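Local coordinates for protein hydratase ChsH1 (Mycobacterium tuberculosis, PDB 4W78) that hydrates a steroid enoyl-CoA ester during breakdown of the cholesterol side chain, working as a complex with its partner ChsH2, at residues P44-D49 with V61-M66; V100-C105 with M158-L163; W140-H145 with I162-P167. All coordinates share one frame; numbering follows the deposited sequence.

Interaction 1 (P44-D49 with V61-M66); sequences PIYVDD and VAPPAM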
loop_
_atom_site.group_PDB
_atom_site.type_symbol
_atom_site.label_atom_id
_atom_site.label_comp_id
_atom_site.label_asym_id
_atom_site.label_seq_id
_atom_site.Cartn_x
_atom_site.Cartn_y
_atom_site.Cartn_z
ATOM N N PRO A 44 12.422 15.016 9.432
ATOM C CA PRO A 44 12.073 15.981 8.388
ATOM C C PRO A 44 12.913 15.864 7.121
ATOM O O PRO A 44 12.506 16.399 6.091
ATOM C CB PRO A 44 12.327 17.335 9.071
ATOM C CG PRO A 44 13.360 17.041 10.095
ATOM C CD PRO A 44 12.980 15.677 10.625
ATOM N N ILE A 45 14.053 15.179 7.181
ATOM C CA ILE A 45 14.905 15.092 6.004
ATOM C C ILE A 45 14.276 14.267 4.879
ATOM O O ILE A 45 14.727 14.342 3.741
ATOM C CB ILE A 45 16.307 14.540 6.324
ATOM C CG1 ILE A 45 16.253 13.032 6.607
ATOM C CG2 ILE A 45 16.943 15.321 7.491
ATOM C CD1 ILE A 45 17.632 12.430 6.910
ATOM N N TYR A 46 13.230 13.497 5.193
ATOM C CA TYR A 46 12.580 12.666 4.174
ATOM C C TYR A 46 11.473 13.413 3.444
ATOM O O TYR A 46 10.940 12.915 2.440
ATOM C CB TYR A 46 11.997 11.402 4.811
ATOM C CG TYR A 46 12.987 10.566 5.605
ATOM C CD1 TYR A 46 14.297 10.391 5.174
ATOM C CD2 TYR A 46 12.602 9.958 6.794
ATOM C CE1 TYR A 46 15.207 9.636 5.917
ATOM C CE2 TYR A 46 13.491 9.189 7.529
ATOM C CZ TYR A 46 14.790 9.032 7.088
ATOM O OH TYR A 46 15.677 8.275 7.831
ATOM N N VAL A 47 11.125 14.603 3.937
ATOM C CA VAL A 47 9.967 15.331 3.421
ATOM C C VAL A 47 10.180 16.832 3.227
ATOM O O VAL A 47 9.297 17.505 2.701
ATOM C CB VAL A 47 8.730 15.141 4.337
ATOM C CG1 VAL A 47 8.286 13.670 4.349
ATOM C CG2 VAL A 47 9.039 15.603 5.752
ATOM N N ASP A 48 11.326 17.357 3.657
ATOM C CA ASP A 48 11.573 18.810 3.657
ATOM C C ASP A 48 12.990 19.071 3.152
ATOM O O ASP A 48 13.961 18.707 3.817
ATOM C CB ASP A 48 11.350 19.374 5.081
ATOM C CG ASP A 48 11.790 20.846 5.255
ATOM O OD1 ASP A 48 12.190 21.532 4.293
ATOM O OD2 ASP A 48 11.716 21.327 6.401
ATOM N N ASP A 49 13.095 19.689 1.973
ATOM C CA ASP A 49 14.386 20.006 1.352
ATOM C C ASP A 49 15.280 20.843 2.269
ATOM O O ASP A 49 16.464 20.567 2.390
ATOM C CB ASP A 49 14.205 20.762 0.022
ATOM C CG ASP A 49 13.879 19.845 -1.159
ATOM O OD1 ASP A 49 14.254 18.654 -1.152
ATOM O OD2 ASP A 49 13.256 20.337 -2.124
ATOM N N VAL A 61 16.148 13.203 1.069
ATOM C CA VAL A 61 16.723 11.888 0.842
ATOM C C VAL A 61 15.721 10.799 1.213
ATOM O O VAL A 61 14.788 11.031 1.988
ATOM C CB VAL A 61 18.031 11.686 1.645
ATOM C CG1 VAL A 61 19.173 12.468 1.016
ATOM C CG2 VAL A 61 17.840 12.091 3.108
ATOM N N ALA A 62 15.900 9.610 0.644
ATOM C CA ALA A 62 15.085 8.468 1.025
ATOM C C ALA A 62 15.553 7.886 2.361
ATOM O O ALA A 62 16.740 7.858 2.645
ATOM C CB ALA A 62 15.164 7.388 -0.068
ATOM N N PRO A 63 14.620 7.374 3.168
ATOM C CA PRO A 63 15.054 6.626 4.357
ATOM C C PRO A 63 15.930 5.442 3.948
ATOM O O PRO A 63 15.571 4.710 3.033
ATOM C CB PRO A 63 13.737 6.116 4.959
ATOM C CG PRO A 63 12.666 7.001 4.389
ATOM C CD PRO A 63 13.153 7.449 3.037
ATOM N N PRO A 64 17.083 5.251 4.613
ATOM C CA PRO A 64 17.962 4.138 4.230
ATOM C C PRO A 64 17.235 2.799 4.269
ATOM O O PRO A 64 17.424 1.965 3.372
ATOM C CB PRO A 64 19.059 4.188 5.290
ATOM C CG PRO A 64 19.141 5.658 5.628
ATOM C CD PRO A 64 17.722 6.160 5.585
ATOM N N ALA A 65 16.379 2.624 5.274
ATOM C CA ALA A 65 15.648 1.370 5.466
ATOM C C ALA A 65 14.615 1.082 4.375
ATOM O O ALA A 65 14.009 0.019 4.379
ATOM C CB ALA A 65 14.974 1.350 6.839
ATOM N N MET A 66 14.399 2.031 3.461
ATOM C CA MET A 66 13.574 1.759 2.276
ATOM C C MET A 66 14.293 1.037 1.137
ATOM O O MET A 66 13.659 0.733 0.119
ATOM C CB MET A 66 12.955 3.053 1.715
ATOM C CG MET A 66 11.787 3.577 2.530
ATOM S SD MET A 66 10.883 4.867 1.641
ATOM C CE MET A 66 9.922 3.890 0.483
#
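The ring of Y46 takes the pyrrolidine of P63 over one face, a proline-aromatic CH-pi contact between two loops of this MaoC-like hydratase. P63 CG sits over the ring centre, 3.6 Å from the centroid of Y46 and only 5° off the ring normal. P63 CB lies over the same face toward the far end of the ring, 3.8 Å from Y46 CZ. At the ring edge, near its plane, V61 O comes within 3.3 Å of Y46 CD1. Y46 CG stands anti to the carbonyl carbon (chi1 -55°), beside the backbone N; chi2 of -39° then sets the turn of the ring. At the tip, Y46 OH touches P64 CD.

Y46 belongs to a short 3-10 turn at 44-46, which comes before helix 49-54. The segment 61-66 follows that helix, so the contact joins the loops before and after helix 49-54. One hydrogen bond joins the backbones: V61 N donates to I45 O at 3.2 Å. V61 O finds no hydrogen-bond partner although it is buried here. Y46 CA makes a CA-H...O contact to V61 O at 3.5 Å.

V36 of helix 29-39 also packs on Y46, and W35 of that helix packs on P63. Q60 of the ChsH2 chain packs on Y46, P63 and P64, which places the contact at the subunit interface. Beside the ring, the aliphatic ends of I45 and V61 meet, I45 CD1 lying 3.8 Å from V61 CG2.

Interaction 2 (V100-C105 with M158-L163); sequences VVATNC and MNWRIL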
loop_
_atom_site.group_PDB
_atom_site.type_symbol
_atom_site.label_atom_id
_atom_site.label_comp_id
_atom_site.label_asym_id
_atom_site.label_seq_id
_atom_site.Cartn_x
_atom_site.Cartn_y
_atom_site.Cartn_z
ATOM N N VAL A 100 9.809 -22.545 6.177
ATOM C CA VAL A 100 10.793 -21.478 6.012
ATOM C C VAL A 100 10.565 -20.356 7.025
ATOM O O VAL A 100 9.426 -20.038 7.380
ATOM C CB VAL A 100 10.823 -20.926 4.559
ATOM C CG1 VAL A 100 9.531 -20.195 4.219
ATOM C CG2 VAL A 100 12.029 -20.008 4.351
ATOM N N VAL A 101 11.658 -19.791 7.523
ATOM C CA VAL A 101 11.599 -18.611 8.378
ATOM C C VAL A 101 12.853 -17.790 8.120
ATOM O O VAL A 101 13.929 -18.347 7.907
ATOM C CB VAL A 101 11.471 -18.977 9.890
ATOM C CG1 VAL A 101 12.686 -19.747 10.387
ATOM C CG2 VAL A 101 11.248 -17.730 10.740
ATOM N N ALA A 102 12.720 -16.470 8.093
ATOM C CA ALA A 102 13.907 -15.629 8.038
ATOM C C ALA A 102 14.453 -15.469 9.454
ATOM O O ALA A 102 13.692 -15.272 10.406
ATOM C CB ALA A 102 13.587 -14.281 7.412
ATOM N N THR A 103 15.768 -15.580 9.608
ATOM C CA THR A 103 16.370 -15.532 10.936
ATOM C C THR A 103 17.181 -14.259 11.207
ATOM O O THR A 103 17.184 -13.747 12.332
ATOM C CB THR A 103 17.268 -16.760 11.194
ATOM O OG1 THR A 103 18.362 -16.744 10.272
ATOM C CG2 THR A 103 16.474 -18.054 11.019
ATOM N N ASN A 104 17.876 -13.769 10.185
ATOM C CA ASN A 104 18.734 -12.594 10.320
ATOM C C ASN A 104 18.737 -11.802 9.032
ATOM O O ASN A 104 18.719 -12.377 7.945
ATOM C CB ASN A 104 20.190 -12.982 10.586
ATOM C CG ASN A 104 20.336 -14.065 11.605
ATOM O OD1 ASN A 104 20.138 -15.242 11.305
ATOM N ND2 ASN A 104 20.720 -13.687 12.817
ATOM N N CYS A 105 18.825 -10.485 9.163
ATOM C CA CYS A 105 18.886 -9.564 8.033
ATOM C C CYS A 105 19.845 -8.451 8.448
ATOM O O CYS A 105 19.548 -7.717 9.387
ATOM C CB CYS A 105 17.498 -8.936 7.804
ATOM S SG CYS A 105 17.441 -7.543 6.609
ATOM N N MET A 158 23.071 -6.290 1.596
ATOM C CA MET A 158 22.361 -7.022 2.631
ATOM C C MET A 158 22.865 -8.443 2.712
ATOM O O MET A 158 23.118 -9.078 1.693
ATOM C CB MET A 158 20.870 -7.021 2.318
ATOM C CG MET A 158 20.041 -7.908 3.211
ATOM S SD MET A 158 18.295 -7.618 2.947
ATOM C CE MET A 158 18.023 -8.354 1.358
ATOM N N ASN A 159 23.035 -8.929 3.938
ATOM C CA ASN A 159 23.230 -10.341 4.189
ATOM C C ASN A 159 21.911 -10.836 4.767
ATOM O O ASN A 159 21.440 -10.307 5.788
ATOM C CB ASN A 159 24.380 -10.543 5.167
ATOM C CG ASN A 159 25.700 -9.989 4.647
ATOM O OD1 ASN A 159 26.077 -10.215 3.494
ATOM N ND2 ASN A 159 26.411 -9.257 5.502
ATOM N N TRP A 160 21.289 -11.795 4.081
ATOM C CA TRP A 160 19.948 -12.292 4.396
ATOM C C TRP A 160 20.080 -13.765 4.735
ATOM O O TRP A 160 20.676 -14.509 3.968
ATOM C CB TRP A 160 19.081 -12.163 3.138
ATOM C CG TRP A 160 17.634 -12.424 3.347
ATOM C CD1 TRP A 160 16.919 -13.547 3.029
ATOM C CD2 TRP A 160 16.723 -11.513 3.915
ATOM N NE1 TRP A 160 15.598 -13.378 3.392
ATOM C CE2 TRP A 160 15.456 -12.126 3.934
ATOM C CE3 TRP A 160 16.859 -10.223 4.411
ATOM C CZ2 TRP A 160 14.334 -11.480 4.438
ATOM C CZ3 TRP A 160 15.809 -9.600 4.877
ATOM C CH2 TRP A 160 14.530 -10.208 4.911
ATOM N N ARG A 161 19.535 -14.202 5.863
ATOM C CA ARG A 161 19.648 -15.604 6.243
ATOM C C ARG A 161 18.283 -16.196 6.535
ATOM O O ARG A 161 17.487 -15.619 7.281
ATOM C CB ARG A 161 20.559 -15.755 7.454
ATOM C CG ARG A 161 20.856 -17.175 7.895
ATOM C CD ARG A 161 21.793 -17.073 9.112
ATOM N NE ARG A 161 22.207 -18.344 9.693
ATOM C CZ ARG A 161 21.991 -18.687 10.963
ATOM N NH1 ARG A 161 21.353 -17.861 11.786
ATOM N NH2 ARG A 161 22.412 -19.858 11.414
ATOM N N ILE A 162 18.015 -17.349 5.934
ATOM C CA ILE A 162 16.776 -18.062 6.194
ATOM C C ILE A 162 17.070 -19.479 6.635
ATOM O O ILE A 162 18.174 -20.002 6.431
ATOM C CB ILE A 162 15.856 -18.112 4.952
ATOM C CG1 ILE A 162 16.482 -18.972 3.850
ATOM C CG2 ILE A 162 15.556 -16.711 4.451
ATOM C CD1 ILE A 162 15.555 -19.244 2.650
ATOM N N LEU A 163 16.064 -20.094 7.249
ATOM C CA LEU A 163 16.115 -21.486 7.652
ATOM C C LEU A 163 15.014 -22.241 6.922
ATOM O O LEU A 163 13.837 -21.874 7.019
ATOM C CB LEU A 163 15.899 -21.593 9.165
ATOM C CG LEU A 163 15.691 -23.000 9.715
ATOM C CD1 LEU A 163 16.940 -23.867 9.561
ATOM C CD2 LEU A 163 15.253 -22.913 11.176
#
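V100-C105 and M158-L163 pair as antiparallel strands of the hotdog-fold sheet, with a classic beta bulge at T103 and N104. Strand 99-109 is an outermost strand of the sheet within this chain. At N104 and C105 it also pairs with a strand of ChsH2, so the sheet runs on into that subunit.

Both bulge residues face R161. T103 N donates to R161 O at 2.9 Å, while N104 N reaches the same oxygen in a weak bond. Before the bulge V101 pairs with L163 and A102 with I162; after it C105 pairs with W160.

On the face of N104 and R161 the two side chains lie side by side and point the same way. The R161 chain is extended from CG to NE. R161 NH1 donates to N104 OD1 at 2.9 Å, with the oxygen in the guanidinium plane. T103 OG1 also lies close to N104 OD1, on the opposite side of the amide plane, at a doubtfully short distance.

The A102 and C105 face is apolar. A102 CB touches W160 CZ2 and I162 CG2. C105 SG, anti to the backbone N (chi1 170°), lies at the edge of the W160 six-membered ring, 4.4 Å from its centroid and 75° off the normal.

Interaction 3 (W140-H145 with I162-P167); sequences WFINQH and ILKFKP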
loop_
_atom_site.group_PDB
_atom_site.type_symbol
_atom_site.label_atom_id
_atom_site.label_comp_id
_atom_site.label_asym_id
_atom_site.label_seq_id
_atom_site.Cartn_x
_atom_site.Cartn_y
_atom_site.Cartn_z
ATOM N N TRP A 140 18.209 -26.514 7.209
ATOM C CA TRP A 140 19.421 -25.978 6.601
ATOM C C TRP A 140 19.341 -24.471 6.598
ATOM O O TRP A 140 18.290 -23.908 6.308
ATOM C CB TRP A 140 19.530 -26.440 5.153
ATOM C CG TRP A 140 19.906 -27.871 4.994
ATOM C CD1 TRP A 140 19.135 -28.961 5.280
ATOM C CD2 TRP A 140 21.139 -28.373 4.477
ATOM N NE1 TRP A 140 19.817 -30.113 4.980
ATOM C CE2 TRP A 140 21.051 -29.780 4.484
ATOM C CE3 TRP A 140 22.309 -27.769 4.002
ATOM C CZ2 TRP A 140 22.092 -30.595 4.043
ATOM C CZ3 TRP A 140 23.345 -28.582 3.565
ATOM C CH2 TRP A 140 23.228 -29.980 3.591
ATOM N N PHE A 141 20.444 -23.806 6.924
ATOM C CA PHE A 141 20.475 -22.351 6.840
ATOM C C PHE A 141 21.035 -21.926 5.497
ATOM O O PHE A 141 22.014 -22.502 5.023
ATOM C CB PHE A 141 21.322 -21.750 7.967
ATOM C CG PHE A 141 20.727 -21.929 9.346
ATOM C CD1 PHE A 141 19.823 -21.010 9.835
ATOM C CD2 PHE A 141 21.083 -23.005 10.141
ATOM C CE1 PHE A 141 19.279 -21.155 11.102
ATOM C CE2 PHE A 141 20.539 -23.162 11.408
ATOM C CZ PHE A 141 19.636 -22.231 11.883
ATOM N N ILE A 142 20.404 -20.920 4.902
ATOM C CA ILE A 142 20.801 -20.418 3.585
ATOM C C ILE A 142 21.041 -18.917 3.683
ATOM O O ILE A 142 20.145 -18.158 4.070
ATOM C CB ILE A 142 19.703 -20.673 2.554
ATOM C CG1 ILE A 142 19.519 -22.176 2.353
ATOM C CG2 ILE A 142 20.054 -20.009 1.222
ATOM C CD1 ILE A 142 18.088 -22.617 2.471
ATOM N N ASN A 143 22.261 -18.495 3.359
ATOM C CA ASN A 143 22.626 -17.084 3.302
ATOM C C ASN A 143 22.664 -16.553 1.885
ATOM O O ASN A 143 23.026 -17.282 0.942
ATOM C CB ASN A 143 24.003 -16.876 3.924
ATOM C CG ASN A 143 24.016 -17.175 5.408
ATOM O OD1 ASN A 143 23.806 -16.286 6.228
ATOM N ND2 ASN A 143 24.237 -18.432 5.755
ATOM N N GLN A 144 22.287 -15.294 1.731
ATOM C CA GLN A 144 22.418 -14.595 0.446
ATOM C C GLN A 144 23.091 -13.255 0.654
ATOM O O GLN A 144 22.862 -12.599 1.681
ATOM C CB GLN A 144 21.051 -14.356 -0.174
ATOM C CG GLN A 144 20.370 -15.572 -0.762
ATOM C CD GLN A 144 19.044 -15.190 -1.387
ATOM O OE1 GLN A 144 18.005 -15.197 -0.723
ATOM N NE2 GLN A 144 19.078 -14.815 -2.656
ATOM N N HIS A 145 23.918 -12.833 -0.303
ATOM C CA HIS A 145 24.458 -11.480 -0.315
ATOM C C HIS A 145 23.775 -10.711 -1.440
ATOM O O HIS A 145 23.887 -11.072 -2.620
ATOM C CB HIS A 145 25.974 -11.468 -0.516
ATOM C CG HIS A 145 26.598 -10.108 -0.361
ATOM N ND1 HIS A 145 27.771 -9.755 -0.982
ATOM C CD2 HIS A 145 26.217 -9.016 0.339
ATOM C CE1 HIS A 145 28.098 -8.516 -0.675
ATOM N NE2 HIS A 145 27.172 -8.045 0.132
ATOM N N ILE A 162 18.015 -17.349 5.934
ATOM C CA ILE A 162 16.776 -18.062 6.194
ATOM C C ILE A 162 17.070 -19.479 6.635
ATOM O O ILE A 162 18.174 -20.002 6.431
ATOM C CB ILE A 162 15.856 -18.112 4.952
ATOM C CG1 ILE A 162 16.482 -18.972 3.850
ATOM C CG2 ILE A 162 15.556 -16.711 4.451
ATOM C CD1 ILE A 162 15.555 -19.244 2.650
ATOM N N LEU A 163 16.064 -20.094 7.249
ATOM C CA LEU A 163 16.115 -21.486 7.652
ATOM C C LEU A 163 15.014 -22.241 6.922
ATOM O O LEU A 163 13.837 -21.874 7.019
ATOM C CB LEU A 163 15.899 -21.593 9.165
ATOM C CG LEU A 163 15.691 -23.000 9.715
ATOM C CD1 LEU A 163 16.940 -23.867 9.561
ATOM C CD2 LEU A 163 15.253 -22.913 11.176
ATOM N N LYS A 164 15.389 -23.262 6.161
ATOM C CA LYS A 164 14.414 -24.190 5.592
ATOM C C LYS A 164 14.394 -25.426 6.470
ATOM O O LYS A 164 15.430 -26.052 6.697
ATOM C CB LYS A 164 14.800 -24.587 4.166
ATOM C CG LYS A 164 14.729 -23.449 3.168
ATOM C CD LYS A 164 13.294 -23.160 2.783
ATOM C CE LYS A 164 12.734 -24.277 1.920
ATOM N NZ LYS A 164 11.243 -24.267 1.962
ATOM N N PHE A 165 13.216 -25.793 6.966
ATOM C CA PHE A 165 13.149 -26.822 7.990
ATOM C C PHE A 165 12.028 -27.816 7.721
ATOM O O PHE A 165 11.094 -27.519 6.975
ATOM C CB PHE A 165 12.978 -26.182 9.382
ATOM C CG PHE A 165 11.700 -25.392 9.544
ATOM C CD1 PHE A 165 11.641 -24.054 9.203
ATOM C CD2 PHE A 165 10.558 -25.997 10.058
ATOM C CE1 PHE A 165 10.470 -23.331 9.353
ATOM C CE2 PHE A 165 9.387 -25.280 10.206
ATOM C CZ PHE A 165 9.338 -23.953 9.861
ATOM N N LYS A 166 12.144 -28.986 8.340
ATOM C CA LYS A 166 11.094 -29.994 8.327
ATOM C C LYS A 166 10.106 -29.688 9.444
ATOM O O LYS A 166 10.478 -29.681 10.617
ATOM C CB LYS A 166 11.691 -31.384 8.555
ATOM C CG LYS A 166 12.339 -32.013 7.333
ATOM C CD LYS A 166 12.880 -33.391 7.668
ATOM C CE LYS A 166 13.088 -34.226 6.418
ATOM N NZ LYS A 166 13.949 -33.515 5.443
ATOM N N PRO A 167 8.841 -29.424 9.085
ATOM C CA PRO A 167 7.798 -29.156 10.082
ATOM C C PRO A 167 7.545 -30.381 10.956
ATOM O O PRO A 167 7.975 -31.479 10.598
ATOM C CB PRO A 167 6.568 -28.853 9.223
ATOM C CG PRO A 167 7.134 -28.389 7.914
ATOM C CD PRO A 167 8.333 -29.267 7.713
#
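Backbone hydrogen bonds join W140-H145 to I162-P167 as the two arms of a beta hairpin, strands 139-150 and 153-165 of the hotdog sheet. W140 and K164 form one hydrogen-bonded pair, with W140 N to K164 O at 2.9 Å and K164 N to W140 O at 3.0 Å. I142 and I162 form the other: I142 N donates to I162 O and I162 N to I142 O, both at 2.9 Å. F141 and L163 are the non-hydrogen-bonded pair between them.

One aromatic contact lies on the F141 and L163 face. L163 CD1 stands over the centre of the F141 ring, 3.9 Å from its centroid and 9° off the ring normal. The leucine and the ring cross obliquely. R161 makes a cation-pi contact with the same phenylalanine.

On the face of W140, I142, I162 and K164 the contacts are apolar, and helix 85-94 packs against this face. I88 and F92 of that helix touch I142, and F92 also meets the W140 ring. I142 CB lies 3.9 Å from I162 CG1.

The charged end of K164 turns away from strand 139-150. Its chain bends at chi2 (-77°) and again at chi3, and K164 NZ forms a salt bridge with D93 near the C-terminal end of helix 85-94. The lysine therefore links the sheet to the helix packed on it. Its aliphatic part still serves the apolar face: K164 CG touches I142 CD1 at 3.5 Å.

In the fold
From the N terminus, interaction 1 comes first. It closes a short loop around helix 49-54 and is complete before interaction 2 opens. Strand 99-109 then opens interaction 2, which closes only when strand 153-165 returns beside it. Interaction 3 opens within that span, on strand 139-150, and closes through the hairpin on the last strand. Its closing segment runs past that of interaction 2, so the two spans overlap without nesting cleanly and share I162 and L163. Strand 153-165 thus lies between strands 99-109 and 139-150. Interactions 2 and 3 touch, with centres about 7 Å apart. Interaction 1 lies about 33 Å from interaction 3, centre to centre, across the chain's centre.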